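Local coordinates for cutinase-like protein (Cryptococcus sp., PDB 2CZQ), which probably hydrolyses carboxylic esters, as expected of a cutinase-like enzyme with the alpha/beta hydrolase fold, at residues Thr29-Ile34 and Val189-Tyr194; Tyr48-Gln54 and Ser85-Ala89; Gly59-Ile64 and Ala90-Ala94; Gly115-His119 and Gly166-Thr170; Gly132-Arg136 and Val160-Gly164. One frame throughout, in Å; residues are numbered along the deposited sequence. Where two conformers were deposited one is given.

Contact 1: residues Thr29-Ile34 and Val189-Tyr194; sequences TMNSQI and VQTMGY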
loop_
_atom_site.group_PDB
_atom_site.type_symbol
_atom_site.label_atom_id
_atom_site.label_comp_id
_atom_site.label_asym_id
_atom_site.label_seq_id
_atom_site.Cartn_x
_atom_site.Cartn_y
_atom_site.Cartn_z
ATOM N N THR A 29 12.584 4.506 -0.496
ATOM C CA THR A 29 13.489 4.209 0.600
ATOM C C THR A 29 13.165 2.871 1.248
ATOM O O THR A 29 14.038 2.010 1.355
ATOM C CB THR A 29 13.492 5.348 1.608
ATOM O OG1 THR A 29 14.123 6.471 0.985
ATOM C CG2 THR A 29 14.383 5.023 2.809
ATOM N N MET A 30 11.913 2.668 1.643
ATOM C CA MET A 30 11.577 1.415 2.303
ATOM C C MET A 30 11.882 0.222 1.407
ATOM O O MET A 30 12.334 -0.814 1.891
ATOM C CB MET A 30 10.129 1.387 2.796
ATOM C CG MET A 30 9.060 1.328 1.709
ATOM S SD MET A 30 7.393 1.394 2.374
ATOM C CE MET A 30 7.289 3.121 2.881
ATOM N N ASN A 31 11.656 0.362 0.101
ATOM C CA ASN A 31 11.891 -0.765 -0.790
ATOM C C ASN A 31 13.362 -1.077 -0.985
ATOM O O ASN A 31 13.729 -2.244 -1.132
ATOM C CB ASN A 31 11.150 -0.587 -2.105
ATOM C CG ASN A 31 9.664 -0.775 -1.940
ATOM O OD1 ASN A 31 9.204 -1.197 -0.880
ATOM N ND2 ASN A 31 8.908 -0.486 -2.989
ATOM N N SER A 32 14.207 -0.049 -0.956
ATOM C CA SER A 32 15.646 -0.276 -0.902
ATOM C C SER A 32 16.019 -1.056 0.365
ATOM O O SER A 32 16.872 -1.935 0.329
ATOM C CB SER A 32 16.428 1.035 -1.036
ATOM O OG SER A 32 16.395 1.791 0.156
ATOM N N GLN A 33 15.364 -0.746 1.481
ATOM C CA GLN A 33 15.629 -1.440 2.738
ATOM C C GLN A 33 15.138 -2.886 2.717
ATOM O O GLN A 33 15.839 -3.792 3.168
ATOM C CB GLN A 33 14.979 -0.706 3.906
ATOM C CG GLN A 33 15.512 0.685 4.172
ATOM C CD GLN A 33 14.879 1.260 5.407
ATOM O OE1 GLN A 33 15.424 1.125 6.510
ATOM N NE2 GLN A 33 13.713 1.862 5.248
ATOM N N ILE A 34 13.930 -3.098 2.201
ATOM C CA ILE A 34 13.329 -4.431 2.188
ATOM C C ILE A 34 14.149 -5.361 1.302
ATOM O O ILE A 34 14.499 -6.467 1.715
ATOM C CB ILE A 34 11.863 -4.384 1.702
ATOM C CG1 ILE A 34 10.980 -3.575 2.656
ATOM C CG2 ILE A 34 11.305 -5.797 1.521
ATOM C CD1 ILE A 34 9.764 -2.967 1.973
ATOM N N VAL A 189 7.505 6.908 8.490
ATOM C CA VAL A 189 6.759 6.203 7.451
ATOM C C VAL A 189 7.626 5.160 6.746
ATOM O O VAL A 189 7.221 4.000 6.605
ATOM C CB VAL A 189 6.173 7.199 6.422
ATOM C CG1 VAL A 189 5.528 6.466 5.263
ATOM C CG2 VAL A 189 5.158 8.130 7.082
ATOM N N GLN A 190 8.813 5.572 6.310
ATOM C CA GLN A 190 9.679 4.677 5.553
ATOM C C GLN A 190 10.113 3.490 6.407
ATOM O O GLN A 190 10.074 2.349 5.959
ATOM C CB GLN A 190 10.888 5.420 4.978
ATOM C CG GLN A 190 10.533 6.453 3.910
ATOM C CD GLN A 190 9.746 5.850 2.765
ATOM O OE1 GLN A 190 10.141 4.826 2.208
ATOM N NE2 GLN A 190 8.624 6.474 2.417
ATOM N N THR A 191 10.498 3.757 7.651
ATOM C CA THR A 191 10.947 2.684 8.527
ATOM C C THR A 191 9.809 1.729 8.857
ATOM O O THR A 191 9.985 0.513 8.820
ATOM C CB THR A 191 11.572 3.256 9.794
ATOM O OG1 THR A 191 12.625 4.159 9.427
ATOM C CG2 THR A 191 12.237 2.146 10.609
ATOM N N MET A 192 8.643 2.278 9.170
ATOM C CA MET A 192 7.480 1.451 9.459
ATOM C C MET A 192 7.143 0.550 8.279
ATOM O O MET A 192 6.827 -0.621 8.471
ATOM C CB MET A 192 6.310 2.362 9.794
ATOM C CG MET A 192 5.070 1.689 10.298
ATOM S SD MET A 192 3.984 2.883 11.099
ATOM C CE MET A 192 3.888 4.226 9.886
ATOM N N GLY A 193 7.199 1.100 7.069
ATOM C CA GLY A 193 6.887 0.334 5.872
ATOM C C GLY A 193 7.867 -0.794 5.613
ATOM O O GLY A 193 7.471 -1.893 5.214
ATOM N N TYR A 194 9.149 -0.518 5.837
ATOM C CA TYR A 194 10.195 -1.522 5.690
ATOM C C TYR A 194 10.021 -2.641 6.724
ATOM O O TYR A 194 10.035 -3.820 6.371
ATOM C CB TYR A 194 11.588 -0.865 5.742
ATOM C CG TYR A 194 12.610 -1.593 6.579
ATOM C CD1 TYR A 194 12.981 -1.104 7.830
ATOM C CD2 TYR A 194 13.199 -2.775 6.134
ATOM C CE1 TYR A 194 13.910 -1.767 8.614
ATOM C CE2 TYR A 194 14.128 -3.445 6.913
ATOM C CZ TYR A 194 14.479 -2.937 8.149
ATOM O OH TYR A 194 15.391 -3.620 8.914
HETATM O O HOH W 1 13.744 4.086 6.688
#
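M30 is the main bump on helix 28-37, and the bare backbone at G193 is its hollow. M30 SD rests 3.7 Å from G193 CA, where a beta-carbon would collide with the sulfur. M30 CE reaches on along helix 187-200, 3.8 Å from V189 O. Y194 projects back between two residues of the first helix: I34 CG1 lies 3.7 Å from Y194 CA, while Q33 NE2 comes within 3.5 Å of Y194 CB and Q33 OE1 sits over one face of the tyrosine ring. At the N-terminal end Q190 curls across the gap, and its OE1 accepts a hydrogen bond from M30 N (2.8 Å). The close fit lets the axes approach to 8.3 Å at a crossing angle of -37°. M30 also touches F112 and V189 touches I114, both on strand 108-114, so the two helices flank one face of the central parallel sheet, as in the three-layer alpha/beta hydrolase fold.

Contact 2: residues Tyr48-Gln54 and Ser85-Ala89; sequences YTADFSQ and SQGAA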
loop_
_atom_site.group_PDB
_atom_site.type_symbol
_atom_site.label_atom_id
_atom_site.label_comp_id
_atom_site.label_asym_id
_atom_site.label_seq_id
_atom_site.Cartn_x
_atom_site.Cartn_y
_atom_site.Cartn_z
ATOM N N TYR A 48 -0.232 2.243 -15.196
ATOM C CA TYR A 48 -1.475 2.956 -15.467
ATOM C C TYR A 48 -1.139 4.424 -15.632
ATOM O O TYR A 48 0.012 4.822 -15.454
ATOM C CB TYR A 48 -2.545 2.703 -14.389
ATOM C CG TYR A 48 -2.449 3.490 -13.096
ATOM C CD1 TYR A 48 -1.289 3.500 -12.317
ATOM C CD2 TYR A 48 -3.567 4.179 -12.620
ATOM C CE1 TYR A 48 -1.242 4.219 -11.118
ATOM C CE2 TYR A 48 -3.531 4.889 -11.431
ATOM C CZ TYR A 48 -2.376 4.904 -10.687
ATOM O OH TYR A 48 -2.371 5.609 -9.508
ATOM N N THR A 49 -2.128 5.227 -15.999
ATOM C CA THR A 49 -1.862 6.627 -16.316
ATOM C C THR A 49 -1.611 7.488 -15.086
ATOM O O THR A 49 -0.935 8.508 -15.188
ATOM C CB THR A 49 -3.016 7.253 -17.113
ATOM O OG1 THR A 49 -4.246 7.020 -16.420
ATOM C CG2 THR A 49 -3.185 6.596 -18.487
ATOM N N ALA A 50 -2.175 7.104 -13.939
ATOM C CA ALA A 50 -2.118 7.934 -12.733
ATOM C C ALA A 50 -2.527 9.374 -13.069
ATOM O O ALA A 50 -1.850 10.334 -12.706
ATOM C CB ALA A 50 -0.722 7.871 -12.088
ATOM N N ASP A 51 -3.635 9.508 -13.795
ATOM C CA ASP A 51 -4.084 10.817 -14.255
ATOM C C ASP A 51 -4.993 11.472 -13.217
ATOM O O ASP A 51 -5.476 10.811 -12.289
ATOM C CB ASP A 51 -4.760 10.731 -15.633
ATOM C CG ASP A 51 -6.051 9.946 -15.607
ATOM O OD1 ASP A 51 -7.044 10.448 -15.038
ATOM O OD2 ASP A 51 -6.161 8.822 -16.141
ATOM N N PHE A 52 -5.231 12.772 -13.369
ATOM C CA PHE A 52 -5.937 13.497 -12.316
ATOM C C PHE A 52 -7.404 13.111 -12.146
ATOM O O PHE A 52 -8.002 13.436 -11.128
ATOM C CB PHE A 52 -5.761 15.023 -12.427
ATOM C CG PHE A 52 -6.557 15.667 -13.529
ATOM C CD1 PHE A 52 -7.931 15.877 -13.401
ATOM C CD2 PHE A 52 -5.923 16.102 -14.683
ATOM C CE1 PHE A 52 -8.657 16.487 -14.419
ATOM C CE2 PHE A 52 -6.644 16.714 -15.700
ATOM C CZ PHE A 52 -8.007 16.902 -15.568
ATOM N N SER A 53 -7.988 12.417 -13.121
ATOM C CA SER A 53 -9.404 12.045 -13.026
ATOM C C SER A 53 -9.716 11.172 -11.816
ATOM O O SER A 53 -10.841 11.196 -11.317
ATOM C CB SER A 53 -9.887 11.333 -14.294
ATOM O OG SER A 53 -9.480 9.974 -14.330
ATOM N N GLN A 54 -8.716 10.402 -11.374
ATOM C CA GLN A 54 -8.848 9.389 -10.318
ATOM C C GLN A 54 -9.612 8.144 -10.753
ATOM O O GLN A 54 -9.997 7.326 -9.919
ATOM C CB GLN A 54 -9.424 9.963 -9.011
ATOM C CG GLN A 54 -8.673 11.178 -8.487
ATOM C CD GLN A 54 -7.185 10.948 -8.397
ATOM O OE1 GLN A 54 -6.732 9.995 -7.763
ATOM N NE2 GLN A 54 -6.415 11.817 -9.037
ATOM N N SER A 85 -1.700 7.554 -2.409
ATOM C CA SER A 85 -2.655 8.510 -2.970
ATOM C C SER A 85 -3.578 7.789 -3.964
ATOM O O SER A 85 -4.221 6.813 -3.571
ATOM C CB SER A 85 -1.927 9.727 -3.549
ATOM O OG SER A 85 -2.830 10.795 -3.717
ATOM N N GLN A 86 -3.645 8.207 -5.226
ATOM C CA GLN A 86 -4.460 7.471 -6.191
ATOM C C GLN A 86 -4.119 5.974 -6.180
ATOM O O GLN A 86 -5.000 5.122 -6.316
ATOM C CB GLN A 86 -4.305 8.035 -7.602
ATOM C CG GLN A 86 -5.179 7.283 -8.597
ATOM C CD GLN A 86 -5.324 7.908 -9.972
ATOM O OE1 GLN A 86 -6.077 7.380 -10.779
ATOM N NE2 GLN A 86 -4.609 8.996 -10.254
ATOM N N GLY A 87 -2.836 5.660 -6.026
ATOM C CA GLY A 87 -2.389 4.277 -5.985
ATOM C C GLY A 87 -2.884 3.506 -4.777
ATOM O O GLY A 87 -3.067 2.290 -4.849
ATOM N N ALA A 88 -3.092 4.202 -3.662
ATOM C CA ALA A 88 -3.713 3.584 -2.495
ATOM C C ALA A 88 -5.160 3.202 -2.805
ATOM O O ALA A 88 -5.584 2.093 -2.489
ATOM C CB ALA A 88 -3.630 4.498 -1.276
ATOM N N ALA A 89 -5.909 4.109 -3.429
ATOM C CA ALA A 89 -7.280 3.817 -3.830
ATOM C C ALA A 89 -7.317 2.631 -4.797
ATOM O O ALA A 89 -8.131 1.719 -4.645
ATOM C CB ALA A 89 -7.932 5.044 -4.446
HETATM O O HOH W 2 -5.394 7.190 -13.411
#
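Y48 opens the loop with its ring edge near Q86 OE1. Its hydroxyl, which is hydrogen-bonded to the carbonyl of R15, lies 3.4 Å from Q86 CG and 3.5 Å from G87 N. T49 does not meet the helix, but T49 OG1 donates to D51 OD2 (2.6 Å). A50 adopts left-handed helical backbone angles and turns the chain past the glutamine tip, with A50 C 3.5 Å from Q86 NE2. D51 supplies the one direct hydrogen bond of the contact, from Q86 NE2 to D51 O (2.9 Å). D51 N also donates to water W2 (2.9 Å), which is 2.7 Å from Q86 OE1 and can donate to it. D51 OD1 then accepts from S53 N (2.9 Å), an Asx turn inside the type I turn from D51 to Q54. Q54 ends the walk with its OE1 3.1 Å from Q86 CB and its NE2 bonded to T17 OG1, which Q86 NE2 also reaches. The extended Q86 side chain is thus held along its length by the loop. It directly follows S85, whose strained backbone (phi 60°, psi -122°) between strand 78-84 and helix 86-98, together with its bond to H180, is consistent with the nucleophile elbow of an alpha/beta hydrolase.

Contact 3: residues Gly59-Ile64 and Ala90-Ala94; sequences GTADII and ATVVA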
loop_
_atom_site.group_PDB
_atom_site.type_symbol
_atom_site.label_atom_id
_atom_site.label_comp_id
_atom_site.label_asym_id
_atom_site.label_seq_id
_atom_site.Cartn_x
_atom_site.Cartn_y
_atom_site.Cartn_z
ATOM N N GLY A 59 -5.020 0.635 -13.092
ATOM C CA GLY A 59 -4.086 0.356 -12.014
ATOM C C GLY A 59 -4.510 -0.861 -11.218
ATOM O O GLY A 59 -3.720 -1.782 -11.006
ATOM N N THR A 60 -5.764 -0.880 -10.783
ATOM C CA THR A 60 -6.302 -2.039 -10.086
ATOM C C THR A 60 -6.112 -3.316 -10.907
ATOM O O THR A 60 -5.685 -4.346 -10.384
ATOM C CB THR A 60 -7.786 -1.797 -9.793
ATOM O OG1 THR A 60 -7.909 -0.716 -8.855
ATOM C CG2 THR A 60 -8.449 -3.028 -9.149
ATOM N N ALA A 61 -6.437 -3.243 -12.195
ATOM C CA ALA A 61 -6.322 -4.408 -13.067
ATOM C C ALA A 61 -4.881 -4.898 -13.165
ATOM O O ALA A 61 -4.635 -6.105 -13.183
ATOM C CB ALA A 61 -6.878 -4.110 -14.446
ATOM N N ASP A 62 -3.928 -3.972 -13.230
ATOM C CA ASP A 62 -2.538 -4.360 -13.391
ATOM C C ASP A 62 -1.935 -4.931 -12.105
ATOM O O ASP A 62 -1.088 -5.822 -12.165
ATOM C CB ASP A 62 -1.709 -3.210 -13.950
ATOM C CG ASP A 62 -0.373 -3.663 -14.450
ATOM O OD1 ASP A 62 -0.333 -4.580 -15.308
ATOM O OD2 ASP A 62 0.678 -3.149 -14.018
ATOM N N ILE A 63 -2.374 -4.440 -10.944
ATOM C CA ILE A 63 -1.993 -5.059 -9.672
ATOM C C ILE A 63 -2.386 -6.538 -9.684
ATOM O O ILE A 63 -1.582 -7.428 -9.390
ATOM C CB ILE A 63 -2.695 -4.358 -8.487
ATOM C CG1 ILE A 63 -2.171 -2.934 -8.292
ATOM C CG2 ILE A 63 -2.522 -5.166 -7.193
ATOM C CD1 ILE A 63 -3.088 -2.089 -7.405
ATOM N N ILE A 64 -3.649 -6.783 -10.015
ATOM C CA ILE A 64 -4.193 -8.131 -9.989
ATOM C C ILE A 64 -3.534 -8.999 -11.059
ATOM O O ILE A 64 -3.221 -10.165 -10.811
ATOM C CB ILE A 64 -5.730 -8.094 -10.098
ATOM C CG1 ILE A 64 -6.321 -7.436 -8.841
ATOM C CG2 ILE A 64 -6.285 -9.500 -10.299
ATOM C CD1 ILE A 64 -7.809 -7.157 -8.910
ATOM N N ALA A 90 -6.418 2.626 -5.779
ATOM C CA ALA A 90 -6.369 1.510 -6.728
ATOM C C ALA A 90 -6.115 0.180 -6.018
ATOM O O ALA A 90 -6.664 -0.860 -6.402
ATOM C CB ALA A 90 -5.310 1.751 -7.784
ATOM N N THR A 91 -5.286 0.222 -4.980
ATOM C CA THR A 91 -4.974 -0.963 -4.189
ATOM C C THR A 91 -6.182 -1.421 -3.373
ATOM O O THR A 91 -6.503 -2.610 -3.346
ATOM C CB THR A 91 -3.773 -0.683 -3.276
ATOM O OG1 THR A 91 -2.628 -0.344 -4.074
ATOM C CG2 THR A 91 -3.354 -1.939 -2.526
ATOM N N VAL A 92 -6.850 -0.477 -2.709
ATOM C CA VAL A 92 -8.062 -0.783 -1.954
ATOM C C VAL A 92 -9.091 -1.484 -2.844
ATOM O O VAL A 92 -9.676 -2.495 -2.450
ATOM C CB VAL A 92 -8.652 0.499 -1.329
ATOM C CG1 VAL A 92 -10.058 0.253 -0.799
ATOM C CG2 VAL A 92 -7.738 1.021 -0.228
ATOM N N VAL A 93 -9.298 -0.954 -4.042
ATOM C CA VAL A 93 -10.269 -1.545 -4.953
ATOM C C VAL A 93 -9.818 -2.934 -5.411
ATOM O O VAL A 93 -10.647 -3.833 -5.567
ATOM C CB VAL A 93 -10.604 -0.582 -6.112
ATOM C CG1 VAL A 93 -11.566 -1.222 -7.111
ATOM C CG2 VAL A 93 -11.213 0.698 -5.545
ATOM N N ALA A 94 -8.508 -3.132 -5.572
ATOM C CA ALA A 94 -7.993 -4.478 -5.830
ATOM C C ALA A 94 -8.375 -5.440 -4.708
ATOM O O ALA A 94 -8.785 -6.568 -4.975
ATOM C CB ALA A 94 -6.478 -4.468 -6.039
#
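Aliphatic carbons make the centre of this helix pair. A94 CB is met by I63 CG2 at 4.2 Å and by I64 CG1 at 4.1 Å, so the two isoleucines meet one small residue. I63 CD1 also reaches the preceding turn, 4.5 Å from A90 CB and 3.8 Å from T91 OG1, a hydroxyl hydrogen-bonded to G87 O. The small alanines let the axes come within 8.4 Å of each other at a crossing angle of -58°, and the nearest CA atoms are T60 CA and A90 CA, 4.9 Å apart. T60 forms the polar edge. Its OG1 donates to A90 O (2.8 Å), a carbonyl that also accepts the ordinary helical bond from A94 N (3.0 Å), while its CG2 packs 3.6 Å from A94 N. A buried hydroxyl is thereby satisfied by the partner helix without interrupting that helix's own bonding. Helix 57-73 continues the contact through T60 and I64, which both touch Q97. Beneath the pair lies the central sheet: T91 packs on V111 and L113 of strand 108-114, and both T91 and I63 touch T14 of strand 9-14.

Contact 4: residues Gly115-His119 and Gly166-Thr170; sequences GNPDH and GVCDT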
loop_
_atom_site.group_PDB
_atom_site.type_symbol
_atom_site.label_atom_id
_atom_site.label_comp_id
_atom_site.label_asym_id
_atom_site.label_seq_id
_atom_site.Cartn_x
_atom_site.Cartn_y
_atom_site.Cartn_z
ATOM N N GLY A 115 -1.387 8.014 2.467
ATOM C CA GLY A 115 -2.197 9.061 1.864
ATOM C C GLY A 115 -3.420 8.526 1.132
ATOM O O GLY A 115 -3.708 8.916 0.002
ATOM N N ASN A 116 -4.148 7.633 1.793
ATOM C CA ASN A 116 -5.223 6.872 1.165
ATOM C C ASN A 116 -6.522 7.665 1.036
ATOM O O ASN A 116 -7.139 7.982 2.050
ATOM C CB ASN A 116 -5.467 5.626 2.021
ATOM C CG ASN A 116 -6.522 4.712 1.455
ATOM O OD1 ASN A 116 -6.917 4.818 0.288
ATOM N ND2 ASN A 116 -6.986 3.784 2.288
ATOM N N PRO A 117 -6.984 7.958 -0.183
ATOM C CA PRO A 117 -8.278 8.634 -0.344
ATOM C C PRO A 117 -9.428 7.814 0.244
ATOM O O PRO A 117 -10.464 8.380 0.591
ATOM C CB PRO A 117 -8.437 8.735 -1.864
ATOM C CG PRO A 117 -7.050 8.625 -2.413
ATOM C CD PRO A 117 -6.356 7.676 -1.488
ATOM N N ASP A 118 -9.237 6.500 0.353
ATOM C CA ASP A 118 -10.269 5.598 0.859
ATOM C C ASP A 118 -10.121 5.301 2.348
ATOM O O ASP A 118 -10.699 4.339 2.852
ATOM C CB ASP A 118 -10.252 4.288 0.075
ATOM C CG ASP A 118 -10.534 4.482 -1.383
ATOM O OD1 ASP A 118 -11.093 5.552 -1.744
ATOM O OD2 ASP A 118 -10.228 3.605 -2.217
ATOM N N HIS A 119 -9.351 6.124 3.048
ATOM C CA HIS A 119 -9.135 5.954 4.476
ATOM C C HIS A 119 -10.482 5.946 5.207
ATOM O O HIS A 119 -11.327 6.808 4.970
ATOM C CB HIS A 119 -8.220 7.082 4.944
ATOM C CG HIS A 119 -7.774 6.967 6.361
ATOM N ND1 HIS A 119 -6.535 6.503 6.744
ATOM C CD2 HIS A 119 -8.420 7.301 7.499
ATOM C CE1 HIS A 119 -6.445 6.560 8.064
ATOM N NE2 HIS A 119 -7.576 7.038 8.543
ATOM N N GLY A 166 -4.831 16.138 3.942
ATOM C CA GLY A 166 -6.222 16.349 3.574
ATOM C C GLY A 166 -6.859 15.288 2.692
ATOM O O GLY A 166 -8.077 15.288 2.522
ATOM N N VAL A 167 -6.050 14.398 2.121
ATOM C CA VAL A 167 -6.571 13.344 1.256
ATOM C C VAL A 167 -7.124 12.169 2.075
ATOM O O VAL A 167 -8.189 11.632 1.756
ATOM C CB VAL A 167 -5.494 12.876 0.251
ATOM C CG1 VAL A 167 -5.988 11.706 -0.580
ATOM C CG2 VAL A 167 -5.070 14.037 -0.650
ATOM N N CYS A 168 -6.393 11.774 3.117
ATOM C CA CYS A 168 -6.804 10.676 3.992
ATOM C C CYS A 168 -7.441 11.134 5.304
ATOM O O CYS A 168 -8.093 10.334 5.979
ATOM C CB CYS A 168 -5.630 9.723 4.264
ATOM S SG CYS A 168 -4.158 10.496 4.947
ATOM N N ASP A 169 -7.254 12.414 5.638
ATOM C CA ASP A 169 -7.676 12.992 6.911
ATOM C C ASP A 169 -8.425 14.294 6.636
ATOM O O ASP A 169 -7.846 15.389 6.663
ATOM C CB ASP A 169 -6.442 13.241 7.788
ATOM C CG ASP A 169 -6.757 13.901 9.111
ATOM O OD1 ASP A 169 -7.938 14.203 9.404
ATOM O OD2 ASP A 169 -5.825 14.136 9.910
ATOM N N THR A 170 -9.717 14.178 6.352
ATOM C CA THR A 170 -10.511 15.373 6.077
ATOM C C THR A 170 -10.921 16.097 7.351
ATOM O O THR A 170 -11.454 17.205 7.279
ATOM C CB THR A 170 -11.755 15.080 5.217
ATOM O OG1 THR A 170 -12.642 14.213 5.937
ATOM C CG2 THR A 170 -11.390 14.344 3.922
#
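No conventional hydrogen bond joins these two buried loops, yet they press together closely: C168 CA lies 3.3 Å from N116 O in a CA-H...O contact, and C168 CB is at 3.2 Å from the same oxygen. N116 O is also the acceptor for H119 N (3.1 Å), closing a type I turn, while N116 OD1 takes D118 N (2.9 Å) in an Asx turn and N116 ND2 is hydrogen-bonded to D159. This compact turn meets C168 and V167. V167 CG1 packs on P117 CG at 3.7 Å and G115 O at 3.6 Å. H119 flanks the cysteine, with H119 CG 3.4 Å from C168 O and C168 SG 5.4 Å from the ring centroid in an oblique sulfur-aromatic approach. C168 is disulfide-bonded to C161, which H119 also touches. The segment 166-170 directly follows D165, probably the acid of a Ser-His-Asp triad with S85 and H180. The contact thus joins loops after strands 108-114 and 157-160, at the end of the sheet that carries the active site in alpha/beta hydrolases.

Contact 5: residues Gly132-Arg136 and Val160-Gly164; sequences GTTTR and VCAYG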
loop_
_atom_site.group_PDB
_atom_site.type_symbol
_atom_site.label_atom_id
_atom_site.label_comp_id
_atom_site.label_asym_id
_atom_site.label_seq_id
_atom_site.Cartn_x
_atom_site.Cartn_y
_atom_site.Cartn_z
ATOM N N GLY A 132 1.227 5.885 15.634
ATOM C CA GLY A 132 0.183 6.095 16.617
ATOM C C GLY A 132 -1.198 6.195 16.007
ATOM O O GLY A 132 -1.409 5.869 14.837
ATOM N N THR A 133 -2.142 6.670 16.811
ATOM C CA THR A 133 -3.556 6.602 16.461
ATOM C C THR A 133 -4.204 7.954 16.168
ATOM O O THR A 133 -5.433 8.040 16.098
ATOM C CB THR A 133 -4.343 5.896 17.578
ATOM O OG1 THR A 133 -4.073 6.552 18.820
ATOM C CG2 THR A 133 -3.853 4.465 17.777
ATOM N N THR A 134 -3.408 9.005 15.976
ATOM C CA THR A 134 -4.003 10.341 15.867
ATOM C C THR A 134 -4.861 10.533 14.625
ATOM O O THR A 134 -5.680 11.448 14.584
ATOM C CB THR A 134 -2.959 11.470 15.953
ATOM O OG1 THR A 134 -2.058 11.384 14.839
ATOM C CG2 THR A 134 -2.094 11.346 17.212
ATOM N N THR A 135 -4.669 9.683 13.616
ATOM C CA THR A 135 -5.513 9.706 12.424
ATOM C C THR A 135 -6.322 8.427 12.266
ATOM O O THR A 135 -6.793 8.122 11.169
ATOM C CB THR A 135 -4.687 9.936 11.156
ATOM O OG1 THR A 135 -3.682 8.918 11.070
ATOM C CG2 THR A 135 -3.942 11.266 11.215
ATOM N N ARG A 136 -6.510 7.674 13.343
ATOM C CA ARG A 136 -7.297 6.459 13.214
ATOM C C ARG A 136 -8.755 6.752 12.871
ATOM O O ARG A 136 -9.359 6.042 12.066
ATOM C CB ARG A 136 -7.213 5.591 14.465
ATOM C CG ARG A 136 -8.016 4.302 14.333
ATOM C CD ARG A 136 -7.542 3.177 15.202
ATOM N NE ARG A 136 -6.186 2.766 14.856
ATOM C CZ ARG A 136 -5.494 1.859 15.531
ATOM N NH1 ARG A 136 -6.033 1.251 16.585
ATOM N NH2 ARG A 136 -4.259 1.557 15.154
ATOM N N VAL A 160 -1.403 4.207 6.562
ATOM C CA VAL A 160 -0.654 5.280 7.188
ATOM C C VAL A 160 -1.145 6.619 6.661
ATOM O O VAL A 160 -1.075 6.897 5.458
ATOM C CB VAL A 160 0.859 5.112 6.934
ATOM C CG1 VAL A 160 1.655 6.188 7.658
ATOM C CG2 VAL A 160 1.329 3.717 7.340
ATOM N N CYS A 161 -1.655 7.438 7.573
ATOM C CA CYS A 161 -2.183 8.744 7.223
ATOM C C CYS A 161 -1.522 9.768 8.119
ATOM O O CYS A 161 -1.713 9.753 9.337
ATOM C CB CYS A 161 -3.703 8.783 7.405
ATOM S SG CYS A 161 -4.422 10.384 6.981
ATOM N N ALA A 162 -0.719 10.640 7.519
ATOM C CA ALA A 162 -0.061 11.709 8.258
ATOM C C ALA A 162 -1.115 12.645 8.819
ATOM O O ALA A 162 -2.056 13.005 8.122
ATOM C CB ALA A 162 0.886 12.474 7.348
ATOM N N TYR A 163 -0.959 13.048 10.076
ATOM C CA TYR A 163 -1.899 13.980 10.672
ATOM C C TYR A 163 -2.016 15.211 9.788
ATOM O O TYR A 163 -1.018 15.844 9.442
ATOM C CB TYR A 163 -1.452 14.371 12.074
ATOM C CG TYR A 163 -2.457 15.211 12.818
ATOM C CD1 TYR A 163 -2.520 16.595 12.628
ATOM C CD2 TYR A 163 -3.353 14.625 13.703
ATOM C CE1 TYR A 163 -3.444 17.372 13.316
ATOM C CE2 TYR A 163 -4.276 15.397 14.402
ATOM C CZ TYR A 163 -4.316 16.772 14.199
ATOM O OH TYR A 163 -5.226 17.555 14.875
ATOM N N GLY A 164 -3.243 15.549 9.419
ATOM C CA GLY A 164 -3.463 16.723 8.605
ATOM C C GLY A 164 -3.239 16.568 7.113
ATOM O O GLY A 164 -3.288 17.567 6.399
#
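Apart from V160 at the end of strand 157-160, neither segment is regular. Segment 132-136 folds into a type I turn from T133 to R136, closed by R136 N to T133 O at 3.0 Å, whereas segment 160-164 leaves strand 157-160 in an extended path through C161, A162 and Y163 before G164 bends it with a positive phi. The nearest CA atoms of the two segments are T135 CA and Y163 CA, 5.9 Å apart, and no backbone-to-backbone hydrogen bond joins them. T135, buried and turned toward the partner, does most of the joining. Its OG1 donates to C161 O (2.8 Å) and also lies 3.7 Å from C161 CB, while its CG2 packs 3.4 Å from Y163 CA. Farther out, T134 OG1 approaches the edge of the tyrosine ring at Y163 CD2 (3.7 Å), although its hydrogen bond goes to D128. Y163 in turn stacks with the ring of H172. The main chain of T135 is used as well, its carbonyl accepting from H119 NE2. The one direct hydrogen bond runs from a hydroxyl to a backbone carbonyl, independent of the C161 side chain, whose sulfur is engaged in the disulfide to C168 outside these segments.

From the N terminus, contact 1 opens first at 29-34 and closes last at 189-194, so its long loop encloses the other four. Contact 2 opens at 48-54 and contact 3 at 59-64, before contact 2 closes at 85-89 and contact 3 at 90-94, so they cross; both use helix 86-98. Contacts 1 and 3 lie on opposite sides of the chain's centre. Contact 4 then spans 115-119 to 166-170 and encloses contact 5. The disulfide, C161 SG to C168 SG at 2.1 Å, joins those two. Contact 2 meets contact 4 where S85 O lies 3.1 Å from P117 CD, and V160 at the end of strand 157-160 packs against M192 of helix 187-200, joining sheet to helix.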